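Local coordinates for enoyl-CoA hydratase/carnithine racemase (Thermus thermophilus JL-18, PDB 6SL9) that isomerises a CoA thioester to oxepin-CoA in bacterial phenylacetic acid catabolism, as the crotonase-family enzyme PaaG, at the interface of chains A and B. Residues are numbered along the deposited sequence; one frame, centred on the assembly and turned at random. Chains: chain A/B, Enoyl-CoA hydratase/carnithine racemase.

Contact 1: the interface of chains A and B. Residues chain A 77, 81, 132, 137-140; chain B 227, 230-231.
The extended backbone of the loop A:Leu137 to A:Asp140 faces B:Gln231 on helix 220-235, presenting the N-H and the C=O of A:Val138 to one side-chain amide of chain B. The B:Gln231 chain leaves with CG anti to the backbone N (chi1 -165°) and bends at chi2, which turns its carboxamide onto the loop. The carbonyl B:Gln231 OE1 accepts from A:Val138 N at 2.9 Å; the donor lies in the carbonyl plane on a lone pair, and the bond is fairly straight. The amide B:Gln231 NE2 donates to A:Val138 O at 2.8 Å, less squarely, since the acceptor is tilted from the amide plane. A further bond from B:Gln231 NE2 reaches the carboxylate A:Asp140 OD2 at 2.9 Å. That oxygen lies in the amide plane, whereas NE2 meets it from above the carboxylate plane, the two planes being 82° apart. Three bonds thus fix the rotation of the carboxamide. A leucine here would probably leave the A:Val138 backbone N-H and C=O and the A:Asp140 carboxylate without these mates across the interface. The aliphatic stem is also packed: A:Leu81 CD1 touches B:Gln231 CB at 3.6 Å, and A:Tyr77 CB lies 3.8 Å from B:Gln231 CG. One turn earlier, the extended B:Glu227 lays its carboxylate alongside the loop, with B:Glu227 CD 3.7 Å from A:Asp140 CA.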
# COMPACT_ATOMS: atom_id res chain seq x y z
N TYR A 77 7.41 -3.31 28.75
CA TYR A 77 6.88 -2.43 27.70
C TYR A 77 5.46 -2.82 27.29
O TYR A 77 4.73 -1.96 26.80
CB TYR A 77 7.82 -2.35 26.52
CG TYR A 77 9.10 -1.68 26.92
CD1 TYR A 77 9.19 -0.72 27.93
CD2 TYR A 77 10.27 -2.08 26.37
CE1 TYR A 77 10.40 -0.15 28.24
CE2 TYR A 77 11.49 -1.48 26.61
CZ TYR A 77 11.54 -0.55 27.59
OH TYR A 77 12.74 -0.01 27.91
N LEU A 81 2.85 0.20 27.02
CA LEU A 81 2.13 0.49 25.76
C LEU A 81 0.65 0.21 25.88
O LEU A 81 -0.14 1.01 25.38
CB LEU A 81 2.81 -0.24 24.60
CG LEU A 81 4.18 0.31 24.18
CD1 LEU A 81 4.84 -0.68 23.23
CD2 LEU A 81 4.10 1.69 23.55
N PHE A 132 14.03 2.94 16.63
CA PHE A 132 13.77 1.84 17.59
C PHE A 132 14.83 0.75 17.46
O PHE A 132 15.32 0.23 18.50
CB PHE A 132 12.38 1.22 17.34
CG PHE A 132 11.26 2.15 17.73
CD1 PHE A 132 10.86 2.22 19.03
CD2 PHE A 132 10.55 2.87 16.77
CE1 PHE A 132 9.80 3.00 19.41
CE2 PHE A 132 9.46 3.65 17.15
CZ PHE A 132 9.12 3.71 18.46
N LEU A 137 14.77 -2.41 19.75
CA LEU A 137 13.31 -2.44 19.90
C LEU A 137 12.63 -2.50 18.54
O LEU A 137 13.26 -2.32 17.51
CB LEU A 137 12.88 -1.20 20.69
CG LEU A 137 13.29 -1.13 22.16
CD1 LEU A 137 12.63 0.07 22.83
CD2 LEU A 137 12.92 -2.40 22.95
N VAL A 138 11.34 -2.75 18.60
CA VAL A 138 10.47 -2.77 17.40
C VAL A 138 9.74 -1.45 17.27
O VAL A 138 9.63 -0.69 18.24
CB VAL A 138 9.46 -3.93 17.49
CG1 VAL A 138 10.14 -5.26 17.70
CG2 VAL A 138 8.36 -3.68 18.52
N PRO A 139 9.16 -1.13 16.11
CA PRO A 139 8.33 0.07 15.99
C PRO A 139 7.12 -0.04 16.91
O PRO A 139 6.46 -1.06 16.95
CB PRO A 139 7.95 0.06 14.54
CG PRO A 139 8.12 -1.31 14.03
CD PRO A 139 9.30 -1.81 14.82
N ASP A 140 6.80 1.07 17.60
CA ASP A 140 5.59 1.13 18.42
C ASP A 140 4.84 2.42 18.15
O ASP A 140 5.20 3.21 17.26
CB ASP A 140 5.90 0.79 19.89
CG ASP A 140 6.63 1.84 20.71
OD1 ASP A 140 6.51 3.06 20.40
OD2 ASP A 140 7.33 1.41 21.66
N GLU B 227 1.93 -4.57 18.76
CA GLU B 227 3.12 -3.77 19.10
C GLU B 227 3.45 -3.88 20.59
O GLU B 227 4.62 -4.05 20.97
CB GLU B 227 2.93 -2.32 18.69
CG GLU B 227 3.00 -2.02 17.21
CD GLU B 227 2.72 -0.58 16.80
OE1 GLU B 227 2.87 -0.22 15.60
OE2 GLU B 227 2.30 0.18 17.71
N LEU B 230 4.91 -7.46 21.32
CA LEU B 230 6.25 -7.72 20.78
C LEU B 230 7.26 -6.77 21.38
O LEU B 230 8.40 -7.17 21.58
CB LEU B 230 6.18 -7.69 19.26
CG LEU B 230 5.24 -8.73 18.60
CD1 LEU B 230 5.36 -8.72 17.09
CD2 LEU B 230 5.45 -10.15 19.12
N GLN B 231 6.88 -5.52 21.62
CA GLN B 231 7.82 -4.63 22.32
C GLN B 231 8.10 -5.15 23.73
O GLN B 231 9.24 -4.99 24.22
CB GLN B 231 7.29 -3.21 22.40
CG GLN B 231 8.33 -2.16 22.78
CD GLN B 231 9.27 -1.91 21.62
OE1 GLN B 231 10.05 -2.80 21.20
NE2 GLN B 231 9.10 -0.74 21.02

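Contact 2: the interface of chains A and B. Residues chain A 138-139, 143-145, 148, 160; chain B 208, 211-212, 215, 227.
In this crotonase-family subunit interface, A:Ser144, at the start of helix 143-151, meets the extended side chain of B:Glu227 from helix 220-235. The serine OG sits between its backbone N and carbonyl carbon (chi1 75°), a rotation that brings the hydroxyl and the backbone N-H to the same carboxylate oxygen. A:Ser144 OG donates to B:Glu227 OE1 at 2.6 Å, on the anti lone pair, while A:Ser144 N reaches B:Glu227 OE1 at 3.0 Å nearly along its C-O axis. Both donors belong to the first turn of the helix, whose N-terminal end would be expected to favour a negatively charged carboxylate. B:Leu211 lies against the same serine, B:Leu211 CB 3.9 Å from A:Ser144 CB. It reaches A:Pro139 tip to tip, B:Leu211 CD1 4.0 Å from A:Pro139 CG, and its side chain crosses that of A:Val138 at about a right angle. B:Thr208 lies obliquely across the proline, the hydroxyl B:Thr208 OG1 3.5 Å from A:Pro139 CD and its methyl CG2 turned toward A:Leu160 CB. One turn further along helix 202-214, the B:Leu212 side chain crosses A:Pro148 obliquely and slides past A:Leu160 in the opposite direction, B:Leu212 CD2 touching A:Pro148 CG at 3.7 Å and A:Leu160 CD1 at 3.8 Å. Beyond it, B:Thr215 OG1 donates to the backbone A:Ser144 O at 2.9 Å, tilted from the carbonyl plane; this threonine is poorly ordered, which limits the weight of that bond.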
# COMPACT_ATOMS: atom_id res chain seq x y z
N VAL A 138 11.34 -2.75 18.60
CA VAL A 138 10.47 -2.77 17.40
C VAL A 138 9.74 -1.45 17.27
O VAL A 138 9.63 -0.69 18.24
CB VAL A 138 9.46 -3.93 17.49
CG1 VAL A 138 10.14 -5.26 17.70
CG2 VAL A 138 8.36 -3.68 18.52
N PRO A 139 9.16 -1.13 16.11
CA PRO A 139 8.33 0.07 15.99
C PRO A 139 7.12 -0.04 16.91
O PRO A 139 6.46 -1.06 16.95
CB PRO A 139 7.95 0.06 14.54
CG PRO A 139 8.12 -1.31 14.03
CD PRO A 139 9.30 -1.81 14.82
N LEU A 143 3.65 2.99 14.62
CA LEU A 143 4.54 3.17 13.46
C LEU A 143 4.47 1.91 12.58
O LEU A 143 4.64 2.05 11.34
CB LEU A 143 5.96 3.43 13.93
CG LEU A 143 6.97 3.76 12.81
CD1 LEU A 143 6.53 4.99 12.05
CD2 LEU A 143 8.34 3.94 13.43
N SER A 144 4.28 0.71 13.15
CA SER A 144 4.24 -0.49 12.29
C SER A 144 2.97 -0.50 11.40
O SER A 144 2.99 -1.19 10.39
CB SER A 144 4.35 -1.76 13.08
OG SER A 144 3.17 -2.10 13.76
N PHE A 145 1.94 0.18 11.83
CA PHE A 145 0.67 0.35 11.08
C PHE A 145 0.88 1.41 10.03
O PHE A 145 0.61 1.18 8.84
CB PHE A 145 -0.40 0.63 12.11
CG PHE A 145 -1.77 0.90 11.52
CD1 PHE A 145 -2.14 2.18 11.15
CD2 PHE A 145 -2.73 -0.09 11.42
CE1 PHE A 145 -3.36 2.43 10.58
CE2 PHE A 145 -4.01 0.18 10.93
CZ PHE A 145 -4.33 1.45 10.50
N PRO A 148 4.16 1.29 6.62
CA PRO A 148 3.97 0.62 5.35
C PRO A 148 2.83 1.22 4.51
O PRO A 148 2.92 1.23 3.28
CB PRO A 148 3.69 -0.82 5.73
CG PRO A 148 4.02 -0.94 7.20
CD PRO A 148 3.98 0.40 7.79
N LEU A 160 12.86 0.76 8.66
CA LEU A 160 12.79 0.17 9.99
C LEU A 160 14.02 -0.67 10.33
O LEU A 160 14.52 -0.60 11.49
CB LEU A 160 11.51 -0.68 10.10
CG LEU A 160 10.23 0.12 10.14
CD1 LEU A 160 9.06 -0.80 9.89
CD2 LEU A 160 10.06 0.85 11.47
N THR B 208 10.20 -7.23 14.27
CA THR B 208 9.79 -6.21 13.29
C THR B 208 9.21 -6.87 12.06
O THR B 208 8.18 -6.41 11.53
CB THR B 208 10.95 -5.26 12.98
OG1 THR B 208 11.35 -4.60 14.18
CG2 THR B 208 10.58 -4.22 11.97
N LEU B 211 5.61 -7.86 12.67
CA LEU B 211 4.70 -6.71 12.59
C LEU B 211 4.41 -6.33 11.15
O LEU B 211 3.27 -6.06 10.80
CB LEU B 211 5.29 -5.54 13.34
CG LEU B 211 5.31 -5.67 14.84
CD1 LEU B 211 6.19 -4.58 15.44
CD2 LEU B 211 3.91 -5.56 15.45
N LEU B 212 5.45 -6.31 10.33
CA LEU B 212 5.26 -5.96 8.92
C LEU B 212 4.41 -6.98 8.21
O LEU B 212 3.56 -6.58 7.40
CB LEU B 212 6.61 -5.81 8.24
CG LEU B 212 7.42 -4.57 8.66
CD1 LEU B 212 8.77 -4.62 7.99
CD2 LEU B 212 6.66 -3.29 8.33
N THR B 215 0.69 -6.22 9.09
CA THR B 215 0.22 -4.79 9.26
C THR B 215 -1.08 -4.56 8.48
O THR B 215 -2.02 -3.83 8.95
CB THR B 215 1.32 -3.79 8.85
OG1 THR B 215 0.74 -2.47 9.17
CG2 THR B 215 1.71 -3.96 7.39
N GLU B 227 1.93 -4.57 18.76
CA GLU B 227 3.12 -3.77 19.10
C GLU B 227 3.45 -3.88 20.59
O GLU B 227 4.62 -4.05 20.97
CB GLU B 227 2.93 -2.32 18.69
CG GLU B 227 3.00 -2.02 17.21
CD GLU B 227 2.72 -0.58 16.80
OE1 GLU B 227 2.87 -0.22 15.60
OE2 GLU B 227 2.30 0.18 17.71

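Contact 3: the interface of chains A and B. Residues chain A 133, 161-162; chain B 197, 201, 204-205, 208.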
# COMPACT_ATOMS: atom_id res chain seq x y z
N VAL A 133 15.18 0.35 16.25
CA VAL A 133 16.10 -0.79 16.05
C VAL A 133 17.48 -0.50 16.64
O VAL A 133 18.19 -1.45 17.00
CB VAL A 133 16.18 -1.20 14.57
CG1 VAL A 133 16.99 -0.23 13.75
CG2 VAL A 133 16.71 -2.57 14.38
N LEU A 161 14.50 -1.47 9.40
CA LEU A 161 15.59 -2.41 9.70
C LEU A 161 16.93 -1.69 9.74
O LEU A 161 17.76 -2.06 10.61
CB LEU A 161 15.58 -3.57 8.71
CG LEU A 161 14.32 -4.45 8.73
CD1 LEU A 161 14.37 -5.43 7.57
CD2 LEU A 161 14.09 -5.16 10.05
N LEU A 162 17.13 -0.67 8.91
CA LEU A 162 18.43 0.01 8.89
C LEU A 162 18.40 1.35 9.61
O LEU A 162 19.46 1.91 9.83
CB LEU A 162 18.85 0.18 7.43
CG LEU A 162 19.04 -1.12 6.65
CD1 LEU A 162 19.49 -0.84 5.24
CD2 LEU A 162 20.00 -2.06 7.39
N LEU B 197 24.12 -6.79 9.14
CA LEU B 197 22.89 -7.29 9.80
C LEU B 197 23.23 -8.36 10.81
O LEU B 197 22.59 -8.46 11.81
CB LEU B 197 21.88 -7.78 8.76
CG LEU B 197 21.31 -6.67 7.87
CD1 LEU B 197 20.68 -7.26 6.64
CD2 LEU B 197 20.26 -5.85 8.64
N PRO B 201 20.65 -6.29 16.08
CA PRO B 201 19.79 -6.85 17.13
C PRO B 201 18.80 -7.83 16.49
O PRO B 201 17.69 -7.47 16.14
CB PRO B 201 19.09 -5.61 17.71
CG PRO B 201 19.03 -4.63 16.55
CD PRO B 201 20.30 -4.88 15.76
N ALA B 204 15.14 -7.93 17.46
CA ALA B 204 14.37 -6.76 17.01
C ALA B 204 14.07 -6.93 15.53
O ALA B 204 12.96 -6.65 15.10
CB ALA B 204 15.09 -5.49 17.30
N TYR B 205 15.01 -7.47 14.75
CA TYR B 205 14.72 -7.72 13.32
C TYR B 205 13.59 -8.73 13.21
O TYR B 205 12.66 -8.54 12.40
CB TYR B 205 15.96 -8.21 12.58
CG TYR B 205 17.15 -7.27 12.54
CD1 TYR B 205 17.05 -5.91 12.42
CD2 TYR B 205 18.42 -7.80 12.49
CE1 TYR B 205 18.16 -5.10 12.26
CE2 TYR B 205 19.55 -7.02 12.34
CZ TYR B 205 19.43 -5.66 12.24
OH TYR B 205 20.54 -4.88 12.10
N THR B 208 10.20 -7.23 14.27
CA THR B 208 9.79 -6.21 13.29
C THR B 208 9.21 -6.87 12.06
O THR B 208 8.18 -6.41 11.53
CB THR B 208 10.95 -5.26 12.98
OG1 THR B 208 11.35 -4.60 14.18
CG2 THR B 208 10.58 -4.22 11.97
O HOH W 1 20.09 -2.25 12.03
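The N-terminal part of helix 202-214 of chain B, with the loop before it and the end of helix 186-197, packs here against the 3-10 helix 132-135 and the end of helix 153-162 of chain A. A:Val133 and A:Leu161 bear on the ring of B:Tyr205 along its CD1-CE1 side. A:Val133 has CG1 between the backbone N and the carbonyl carbon (chi1 74°), which puts CG2 anti to the N and toward chain B, where A:Val133 CG2 comes within 3.6 Å of B:Tyr205 CE1. The same methyl, A:Val133 CG2, reaches B:Pro201 CG at 3.8 Å, the valine and the proline crossing at about a right angle, so CG2 bridges the tyrosine and the proline. A:Leu161 meets the ring obliquely, A:Leu161 CD2 3.9 Å from B:Tyr205 CD1, and the A:Leu161 and B:Thr208 side chains slide past each other in opposite directions. B:Thr208 OG1 donates to B:Ala204 O at 2.8 Å, from above the carbonyl plane, which is likely to hold the rotation that points CG2 at chain A. No polar atom of one chain bonds directly to the other here. A polar link is made by water 1, placed at the edge of the tyrosine ring in its plane; it lies 2.7 Å from the phenol B:Tyr205 OH and also bonds the backbone carbonyl of A:Leu161. Further out, the side chains of A:Leu162 and B:Leu197 cross at about a right angle, A:Leu162 CD2 touching B:Leu197 CD2 at 4.0 Å.

The C-alpha centres of contact 1 and contact 2 lie about 8 Å apart, and those of contact 3 about 12 Å from contact 1 and 11 Å from contact 2. Contacts 1 and 2 share A:Val138, A:Pro139 and B:Glu227; contacts 2 and 3 share B:Thr208. Helix 202-214 of chain B runs through contacts 2 and 3, and helix 220-235 through contacts 1 and 2, which suggests one continuous surface, mostly polar in contact 1, mixed in contact 2, and apolar with a water link in contact 3. The interface as a whole is not an exact two-fold, consistent with the three-subunit deposited assembly and the trimers typical of crotonases.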